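PDB 4GT6: cell surface protein, which is of unknown function but, as an extracellular protein with a BspA-type leucine-rich repeat region, probably binds other proteins. Local coordinates for residues D232-I236 and G252-E257; L235-Q241 and A260-Y266; A308-L313 and D328-C333. All blocks are in the same frame, centred on the assembly; numbering follows the deposited sequence.

Contacts 1 and 2 start from the same strand, 233-237, and share L235 and I236; their centres lie 14 Å apart, and they touch where I256 CG2 packs on F261 CE1. Contact 1 joins that strand to its parallel neighbour 253-256 within a four-stranded mixed sheet, whereas contact 2 follows the polypeptide past both strands into the loops. Contact 3 comes later in the sequence, where two loops preceding strands 315-317 and 338-341 meet; its centre is 16 Å from that of contact 2 and 23 Å from that of contact 1, without touching either. Together they show successive coils of the leucine-rich repeat region stacking through strands and loops alike.

Contact 1 (D232-I236 and G252-E257); sequences DYALI and GVARIE. With EDO (1,2-ethanediol), chain B.
L235 and V253 pack against each other on one face of a short parallel strand pair, L235 CB lying 4.3 Å from V253 CG1. V253 CG1 stands anti to its backbone N (chi1 170°), which carries this methyl toward L235 while CG2 turns to Y233 CB. I256 belongs to the same buried face. Beneath these side chains the backbones are tightly joined: A254 N donates to Y233 O at 2.7 Å, L235 N to R255 O at 2.8 Å and E257 N to L235 O at 2.9 Å, all fairly straight. At the start of the pair the grip slackens, Y233 N reaching G252 O in a weak bond, and the register slips by one residue between Y233 and A234 as a beta bulge.

The other face, with A234 and R255, is the looser one. There A234 CB meets R255 CB at 4.1 Å, and the arginine runs out, extended from CG to NE, away from strand 233-236. Its guanidinium holds E257 side-on: NE approaches OE1 at 2.7 Å from above the carboxylate plane, and NH2 takes OE2 on the syn side but tilted out of it. This salt bridge fixes the arginine's rotation, and the remaining edge binds a 1,2-ethanediol, probably from the crystallisation liquor, with R255 NH1 3.0 Å from its O2. NH1 also bonds S278 OG.

Strand 224-227 is added antiparallel beyond 233-236, Y225 touching L235 and V253. The parallel strands 233-236, 253-256 and 278-279, with a buried apolar face and a more open one carrying the arginine, are typical of a leucine-rich repeat solenoid.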
loop_
_atom_site.group_PDB
_atom_site.type_symbol
_atom_site.label_atom_id
_atom_site.label_comp_id
_atom_site.label_asym_id
_atom_site.label_seq_id
_atom_site.Cartn_x
_atom_site.Cartn_y
_atom_site.Cartn_z
ATOM N N ASP A 232 8.504 -19.427 -13.599
ATOM C CA ASP A 232 9.366 -18.383 -13.023
ATOM C C ASP A 232 8.754 -17.830 -11.765
ATOM O O ASP A 232 7.523 -17.805 -11.639
ATOM C CB ASP A 232 9.553 -17.195 -13.997
ATOM C CG ASP A 232 10.542 -17.395 -15.134
ATOM O OD1 ASP A 232 11.287 -18.410 -15.112
ATOM O OD2 ASP A 232 10.611 -16.506 -16.015
ATOM N N TYR A 233 9.596 -17.301 -10.864
ATOM C CA TYR A 233 9.101 -16.646 -9.674
ATOM C C TYR A 233 9.635 -15.228 -9.588
ATOM O O TYR A 233 10.755 -14.964 -10.023
ATOM C CB TYR A 233 9.551 -17.393 -8.406
ATOM C CG TYR A 233 8.951 -18.760 -8.193
ATOM C CD1 TYR A 233 9.393 -19.854 -8.921
ATOM C CD2 TYR A 233 8.017 -18.980 -7.190
ATOM C CE1 TYR A 233 8.902 -21.137 -8.677
ATOM C CE2 TYR A 233 7.498 -20.257 -6.952
ATOM C CZ TYR A 233 7.965 -21.334 -7.676
ATOM O OH TYR A 233 7.472 -22.598 -7.427
ATOM N N ALA A 234 8.861 -14.344 -8.982
ATOM C CA ALA A 234 9.313 -13.004 -8.620
ATOM C C ALA A 234 9.254 -12.948 -7.104
ATOM O O ALA A 234 8.244 -13.369 -6.522
ATOM C CB ALA A 234 8.416 -11.919 -9.243
ATOM N N LEU A 235 10.311 -12.457 -6.452
ATOM C CA LEU A 235 10.288 -12.308 -4.992
ATOM C C LEU A 235 9.566 -10.994 -4.698
ATOM O O LEU A 235 10.017 -9.942 -5.150
ATOM C CB LEU A 235 11.735 -12.295 -4.428
ATOM C CG LEU A 235 11.876 -12.542 -2.922
ATOM C CD1 LEU A 235 13.283 -13.040 -2.599
ATOM C CD2 LEU A 235 11.607 -11.260 -2.079
ATOM N N ILE A 236 8.435 -11.050 -3.981
ATOM C CA ILE A 236 7.672 -9.818 -3.796
ATOM C C ILE A 236 7.723 -9.274 -2.356
ATOM O O ILE A 236 7.635 -8.051 -2.200
ATOM C CB ILE A 236 6.228 -9.947 -4.348
ATOM C CG1 ILE A 236 5.343 -10.896 -3.533
ATOM C CG2 ILE A 236 6.219 -10.293 -5.913
ATOM C CD1 ILE A 236 3.881 -10.893 -3.992
ATOM N N GLY A 252 15.836 -19.966 -9.654
ATOM C CA GLY A 252 14.479 -20.075 -10.191
ATOM C C GLY A 252 13.698 -18.782 -10.015
ATOM O O GLY A 252 12.605 -18.633 -10.574
ATOM N N VAL A 253 14.268 -17.825 -9.250
ATOM C CA VAL A 253 13.688 -16.480 -9.067
ATOM C C VAL A 253 14.212 -15.627 -10.221
ATOM O O VAL A 253 15.429 -15.560 -10.421
ATOM C CB VAL A 253 14.017 -15.859 -7.684
ATOM C CG1 VAL A 253 13.596 -14.370 -7.638
ATOM C CG2 VAL A 253 13.330 -16.647 -6.566
ATOM N N ALA A 254 13.308 -15.027 -11.003
ATOM C CA ALA A 254 13.697 -14.234 -12.177
ATOM C C ALA A 254 13.734 -12.742 -11.895
ATOM O O ALA A 254 14.342 -11.980 -12.652
ATOM C CB ALA A 254 12.722 -14.502 -13.310
ATOM N N ARG A 255 13.076 -12.316 -10.817
ATOM C CA ARG A 255 12.950 -10.891 -10.514
ATOM C C ARG A 255 12.825 -10.651 -9.024
ATOM O O ARG A 255 12.166 -11.419 -8.324
ATOM C CB ARG A 255 11.679 -10.354 -11.239
ATOM C CG ARG A 255 11.230 -8.927 -10.794
ATOM C CD ARG A 255 10.465 -8.175 -11.859
ATOM N NE ARG A 255 10.022 -6.853 -11.391
ATOM C CZ ARG A 255 10.636 -5.699 -11.650
ATOM N NH1 ARG A 255 11.764 -5.678 -12.349
ATOM N NH2 ARG A 255 10.127 -4.555 -11.205
ATOM N N ILE A 256 13.444 -9.564 -8.550
ATOM C CA ILE A 256 13.250 -9.051 -7.197
ATOM C C ILE A 256 12.320 -7.870 -7.423
ATOM O O ILE A 256 12.737 -6.886 -8.048
ATOM C CB ILE A 256 14.558 -8.660 -6.449
ATOM C CG1 ILE A 256 15.528 -9.843 -6.337
ATOM C CG2 ILE A 256 14.202 -8.106 -5.053
ATOM C CD1 ILE A 256 17.003 -9.391 -6.106
ATOM N N GLU A 257 11.054 -7.980 -6.986
ATOM C CA GLU A 257 10.063 -6.952 -7.260
ATOM C C GLU A 257 10.337 -5.669 -6.415
ATOM O O GLU A 257 11.142 -5.681 -5.475
ATOM C CB GLU A 257 8.635 -7.516 -7.074
ATOM C CG GLU A 257 7.510 -6.695 -7.703
ATOM C CD GLU A 257 7.786 -6.198 -9.110
ATOM O OE1 GLU A 257 7.691 -7.019 -10.050
ATOM O OE2 GLU A 257 8.205 -5.025 -9.260
HETATM C C1 EDO B . 11.110 -0.863 -11.891
HETATM O O1 EDO B . 10.514 -1.359 -10.687
HETATM C C2 EDO B . 12.412 -1.628 -12.236
HETATM O O2 EDO B . 12.132 -2.770 -13.030
#

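Contact 2 (L235-Q241 and A260-Y266); sequences LIRYPSQ and AFDSCAY
Y238 and F261 form the apolar centre, their rings nearly parallel, at 23°, but slid apart and barely overlapping, with centroids 5.0 Å apart. A CH-pi contact adds to it: Y238 CB stands over the F261 face, 3.9 Å from its centroid. F261 CZ meets L235 CD1, while L235 CD2 rests on A260 CB. C264 SG meets the tyrosine obliquely, 3.6 Å from Y238 CD1, and F247 adds to this core.

Farther out, Y238 N bonds A260 O and A265 N bonds S240 O. R237, bent at chi2 (74°) and chi3 (-94°), folds back over the loop. Its NH1 forms a salt bridge with D262 OD1 at 2.7 Å, on the syn side but tilted out of the carboxylate plane, and NH2 lies in the carbonyl plane of D262 O at 3.1 Å. S240 OG also bonds D262 O, at 2.8 Å. At the rim Q241 OE1 and Y266 OH share a water, while Q241 NE2 bonds F205 O.

R237 NE and NH2 also bind Y238 O, and D262 OD2 takes E203 N. R237 and D262 probably offset each other's charge, and one guanidinium serving D262 and Y238 probably helps hold the loop on the strand end.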
loop_
_atom_site.group_PDB
_atom_site.type_symbol
_atom_site.label_atom_id
_atom_site.label_comp_id
_atom_site.label_asym_id
_atom_site.label_seq_id
_atom_site.Cartn_x
_atom_site.Cartn_y
_atom_site.Cartn_z
ATOM N N LEU A 235 10.311 -12.457 -6.452
ATOM C CA LEU A 235 10.288 -12.308 -4.992
ATOM C C LEU A 235 9.566 -10.994 -4.698
ATOM O O LEU A 235 10.017 -9.942 -5.150
ATOM C CB LEU A 235 11.735 -12.295 -4.428
ATOM C CG LEU A 235 11.876 -12.542 -2.922
ATOM C CD1 LEU A 235 13.283 -13.040 -2.599
ATOM C CD2 LEU A 235 11.607 -11.260 -2.079
ATOM N N ILE A 236 8.435 -11.050 -3.981
ATOM C CA ILE A 236 7.672 -9.818 -3.796
ATOM C C ILE A 236 7.723 -9.274 -2.356
ATOM O O ILE A 236 7.635 -8.051 -2.200
ATOM C CB ILE A 236 6.228 -9.947 -4.348
ATOM C CG1 ILE A 236 5.343 -10.896 -3.533
ATOM C CG2 ILE A 236 6.219 -10.293 -5.913
ATOM C CD1 ILE A 236 3.881 -10.893 -3.992
ATOM N N ARG A 237 7.904 -10.129 -1.314
ATOM C CA ARG A 237 7.973 -9.608 0.048
ATOM C C ARG A 237 8.815 -10.496 0.970
ATOM O O ARG A 237 8.445 -11.634 1.277
ATOM C CB ARG A 237 6.552 -9.426 0.657
ATOM C CG ARG A 237 6.515 -8.848 2.068
ATOM C CD ARG A 237 6.832 -7.346 2.097
ATOM N NE ARG A 237 8.258 -7.091 2.362
ATOM C CZ ARG A 237 8.798 -5.879 2.443
ATOM N NH1 ARG A 237 8.068 -4.798 2.187
ATOM N NH2 ARG A 237 10.077 -5.736 2.782
ATOM N N TYR A 238 9.953 -9.948 1.398
ATOM C CA TYR A 238 10.810 -10.543 2.421
ATOM C C TYR A 238 10.402 -9.862 3.737
ATOM O O TYR A 238 10.319 -8.637 3.755
ATOM C CB TYR A 238 12.285 -10.336 2.086
ATOM C CG TYR A 238 13.218 -10.982 3.091
ATOM C CD1 TYR A 238 13.623 -10.297 4.239
ATOM C CD2 TYR A 238 13.746 -12.248 2.864
ATOM C CE1 TYR A 238 14.484 -10.887 5.165
ATOM C CE2 TYR A 238 14.631 -12.837 3.768
ATOM C CZ TYR A 238 14.996 -12.151 4.916
ATOM O OH TYR A 238 15.850 -12.741 5.811
ATOM N N PRO A 239 10.125 -10.601 4.834
ATOM C CA PRO A 239 9.608 -9.939 6.054
ATOM C C PRO A 239 10.669 -9.063 6.712
ATOM O O PRO A 239 11.756 -9.542 6.996
ATOM C CB PRO A 239 9.149 -11.100 6.964
ATOM C CG PRO A 239 9.571 -12.356 6.301
ATOM C CD PRO A 239 10.196 -12.072 4.972
ATOM N N SER A 240 10.381 -7.756 6.864
ATOM C CA SER A 240 11.364 -6.788 7.378
ATOM C C SER A 240 11.901 -7.118 8.772
ATOM O O SER A 240 13.030 -6.751 9.080
ATOM C CB SER A 240 10.761 -5.386 7.403
ATOM O OG SER A 240 10.586 -4.916 6.074
ATOM N N GLN A 241 11.105 -7.802 9.604
ATOM C CA GLN A 241 11.527 -8.154 10.957
ATOM C C GLN A 241 12.154 -9.552 11.046
ATOM O O GLN A 241 12.529 -9.980 12.144
ATOM C CB GLN A 241 10.354 -7.995 11.948
ATOM C CG GLN A 241 9.965 -6.528 12.150
ATOM C CD GLN A 241 11.071 -5.716 12.788
ATOM O OE1 GLN A 241 11.748 -6.159 13.713
ATOM N NE2 GLN A 241 11.276 -4.512 12.320
ATOM N N ALA A 260 10.809 -5.210 -2.417
ATOM C CA ALA A 260 10.641 -6.564 -1.856
ATOM C C ALA A 260 11.399 -6.741 -0.536
ATOM O O ALA A 260 10.967 -7.514 0.321
ATOM C CB ALA A 260 11.094 -7.631 -2.864
ATOM N N PHE A 261 12.532 -6.028 -0.376
ATOM C CA PHE A 261 13.360 -6.110 0.838
ATOM C C PHE A 261 13.463 -4.756 1.520
ATOM O O PHE A 261 14.409 -4.524 2.261
ATOM C CB PHE A 261 14.783 -6.603 0.505
ATOM C CG PHE A 261 14.951 -8.036 0.081
ATOM C CD1 PHE A 261 14.785 -8.409 -1.252
ATOM C CD2 PHE A 261 15.385 -9.002 0.990
ATOM C CE1 PHE A 261 14.989 -9.734 -1.659
ATOM C CE2 PHE A 261 15.571 -10.331 0.588
ATOM C CZ PHE A 261 15.380 -10.688 -0.736
ATOM N N ASP A 262 12.492 -3.860 1.320
ATOM C CA ASP A 262 12.629 -2.559 1.952
ATOM C C ASP A 262 12.553 -2.683 3.484
ATOM O O ASP A 262 11.884 -3.580 4.019
ATOM C CB ASP A 262 11.626 -1.520 1.397
ATOM C CG ASP A 262 10.127 -1.690 1.707
ATOM O OD1 ASP A 262 9.754 -2.694 2.336
ATOM O OD2 ASP A 262 9.343 -0.805 1.327
ATOM N N SER A 263 13.339 -1.830 4.173
ATOM C CA SER A 263 13.364 -1.674 5.630
ATOM C C SER A 263 13.645 -2.966 6.421
ATOM O O SER A 263 13.095 -3.139 7.518
ATOM C CB SER A 263 12.069 -1.028 6.122
ATOM O OG SER A 263 11.958 0.282 5.588
ATOM N N CYS A 264 14.530 -3.848 5.910
ATOM C CA CYS A 264 14.920 -5.040 6.684
ATOM C C CYS A 264 15.801 -4.604 7.847
ATOM O O CYS A 264 16.875 -4.047 7.626
ATOM C CB CYS A 264 15.632 -6.058 5.807
ATOM S SG CYS A 264 14.560 -6.815 4.579
ATOM N N ALA A 265 15.340 -4.819 9.068
ATOM C CA ALA A 265 16.056 -4.384 10.267
ATOM C C ALA A 265 17.317 -5.231 10.575
ATOM O O ALA A 265 18.236 -4.721 11.217
ATOM C CB ALA A 265 15.114 -4.431 11.467
ATOM N N TYR A 266 17.349 -6.506 10.143
ATOM C CA TYR A 266 18.417 -7.437 10.539
ATOM C C TYR A 266 19.254 -7.989 9.401
ATOM O O TYR A 266 20.371 -8.460 9.659
ATOM C CB TYR A 266 17.809 -8.631 11.303
ATOM C CG TYR A 266 17.026 -8.225 12.538
ATOM C CD1 TYR A 266 17.667 -8.012 13.755
ATOM C CD2 TYR A 266 15.642 -8.065 12.490
ATOM C CE1 TYR A 266 16.956 -7.615 14.890
ATOM C CE2 TYR A 266 14.917 -7.677 13.624
ATOM C CZ TYR A 266 15.580 -7.456 14.821
ATOM O OH TYR A 266 14.882 -7.091 15.946
HETATM O O HOH W 1 15.435 -8.122 8.543
HETATM O O HOH W 2 11.674 -2.638 9.740
HETATM O O HOH W 3 11.841 -7.482 15.880
#

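Contact 3 (A308-L313 and D328-C333); sequences AGCISL and DAFAGC
Two equivalent loops of neighbouring coils in the BspA-type leucine-rich repeat region stack here, each carrying an Ala-Gly-Cys sequence: A308, G309 and C310 lie against A331, G332 and C333. One hydrogen bond links them directly, from G309 N to A331 O at 2.8 Å, with an angle of 153° at the hydrogen. The same carbonyl oxygen receives a CA-H...O contact from A308 CA, 3.3 Å away, and so is approached by two successive residues of the facing loop. A308 CB lies ahead of the D328 carbonyl oxygen, 3.4 Å from it, and just reaches A331 CB.

Both glycines have positive phi, 74° at G309 and 81° at G332, a conformation that glycine adopts readily. G332 follows A331 at the corner of a type II turn running from F330 to C333. Beside it, I311 places CG2 3.5 Å from G332 O; this methyl is anti to the isoleucine's own carbonyl carbon, while the longer CG1 branch leads away from the facing loop.

On the buried side the sulfur of C333 sits next to C310, its SG 4.0 Å from C310 CB. Deeper still, L313 directs CD2 at the edge of the F330 ring, 4.1 Å from CE1, in a modest apolar contact.

F330 continues a row of phenylalanines, its ring meeting those of F307 and F353 in the loops before and after. Backbone bonds extend the ladder likewise, from A308 to N286 and from G332 to S354. The two loops lie between strands 301-302 and 315-317 and between strands 324-325 and 338-341, respectively.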
loop_
_atom_site.group_PDB
_atom_site.type_symbol
_atom_site.label_atom_id
_atom_site.label_comp_id
_atom_site.label_asym_id
_atom_site.label_seq_id
_atom_site.Cartn_x
_atom_site.Cartn_y
_atom_site.Cartn_z
ATOM N N ALA A 308 19.128 2.928 -1.398
ATOM C CA ALA A 308 19.006 4.193 -0.682
ATOM C C ALA A 308 18.837 3.921 0.833
ATOM O O ALA A 308 18.092 3.005 1.213
ATOM C CB ALA A 308 17.820 4.995 -1.229
ATOM N N GLY A 309 19.585 4.651 1.662
ATOM C CA GLY A 309 19.516 4.520 3.120
ATOM C C GLY A 309 20.160 3.264 3.693
ATOM O O GLY A 309 19.891 2.893 4.844
ATOM N N CYS A 310 21.014 2.597 2.906
ATOM C CA CYS A 310 21.718 1.417 3.406
ATOM C C CYS A 310 22.996 1.912 4.093
ATOM O O CYS A 310 24.096 1.895 3.540
ATOM C CB CYS A 310 21.975 0.401 2.302
ATOM S SG CYS A 310 20.467 -0.464 1.768
ATOM N N ILE A 311 22.805 2.345 5.339
ATOM C CA ILE A 311 23.792 3.040 6.166
ATOM C C ILE A 311 24.939 2.143 6.714
ATOM O O ILE A 311 25.870 2.701 7.288
ATOM C CB ILE A 311 23.079 3.855 7.297
ATOM C CG1 ILE A 311 22.263 2.961 8.272
ATOM C CG2 ILE A 311 22.199 4.962 6.686
ATOM C CD1 ILE A 311 22.014 3.588 9.680
ATOM N N SER A 312 24.915 0.812 6.507
ATOM C CA SER A 312 26.007 -0.088 6.942
ATOM C C SER A 312 26.850 -0.549 5.759
ATOM O O SER A 312 27.873 -1.209 5.946
ATOM C CB SER A 312 25.461 -1.311 7.673
ATOM O OG SER A 312 25.029 -0.927 8.959
ATOM N N LEU A 313 26.436 -0.197 4.547
ATOM C CA LEU A 313 27.149 -0.578 3.340
ATOM C C LEU A 313 28.491 0.142 3.280
ATOM O O LEU A 313 28.506 1.365 3.262
ATOM C CB LEU A 313 26.287 -0.219 2.132
ATOM C CG LEU A 313 26.515 -1.001 0.868
ATOM C CD1 LEU A 313 26.503 -2.526 1.151
ATOM C CD2 LEU A 313 25.420 -0.654 -0.159
ATOM N N ASP A 328 19.132 8.175 -7.010
ATOM C CA ASP A 328 19.158 7.809 -5.597
ATOM C C ASP A 328 19.540 6.331 -5.323
ATOM O O ASP A 328 19.295 5.861 -4.219
ATOM C CB ASP A 328 17.769 8.090 -4.965
ATOM C CG ASP A 328 17.385 9.549 -4.859
ATOM O OD1 ASP A 328 18.293 10.413 -4.939
ATOM O OD2 ASP A 328 16.186 9.829 -4.634
ATOM N N ALA A 329 20.180 5.620 -6.278
ATOM C CA ALA A 329 20.540 4.208 -6.083
ATOM C C ALA A 329 21.318 3.961 -4.768
ATOM O O ALA A 329 21.085 2.939 -4.128
ATOM C CB ALA A 329 21.338 3.685 -7.259
ATOM N N PHE A 330 22.205 4.884 -4.371
ATOM C CA PHE A 330 22.967 4.762 -3.115
ATOM C C PHE A 330 22.789 6.007 -2.246
ATOM O O PHE A 330 23.659 6.303 -1.426
ATOM C CB PHE A 330 24.464 4.521 -3.401
ATOM C CG PHE A 330 24.717 3.194 -4.070
ATOM C CD1 PHE A 330 24.903 2.038 -3.312
ATOM C CD2 PHE A 330 24.699 3.083 -5.459
ATOM C CE1 PHE A 330 25.143 0.810 -3.931
ATOM C CE2 PHE A 330 24.924 1.853 -6.078
ATOM C CZ PHE A 330 25.165 0.730 -5.313
ATOM N N ALA A 331 21.672 6.738 -2.411
ATOM C CA ALA A 331 21.448 7.978 -1.649
ATOM C C ALA A 331 21.382 7.709 -0.150
ATOM O O ALA A 331 20.618 6.848 0.293
ATOM C CB ALA A 331 20.172 8.670 -2.108
ATOM N N GLY A 332 22.196 8.440 0.612
ATOM C CA GLY A 332 22.225 8.306 2.062
ATOM C C GLY A 332 23.033 7.138 2.590
ATOM O O GLY A 332 22.950 6.828 3.783
ATOM N N CYS A 333 23.859 6.497 1.733
ATOM C CA CYS A 333 24.752 5.417 2.176
ATOM C C CYS A 333 26.000 6.091 2.775
ATOM O O CYS A 333 27.080 6.109 2.173
ATOM C CB CYS A 333 25.078 4.477 1.022
ATOM S SG CYS A 333 23.649 3.527 0.444
#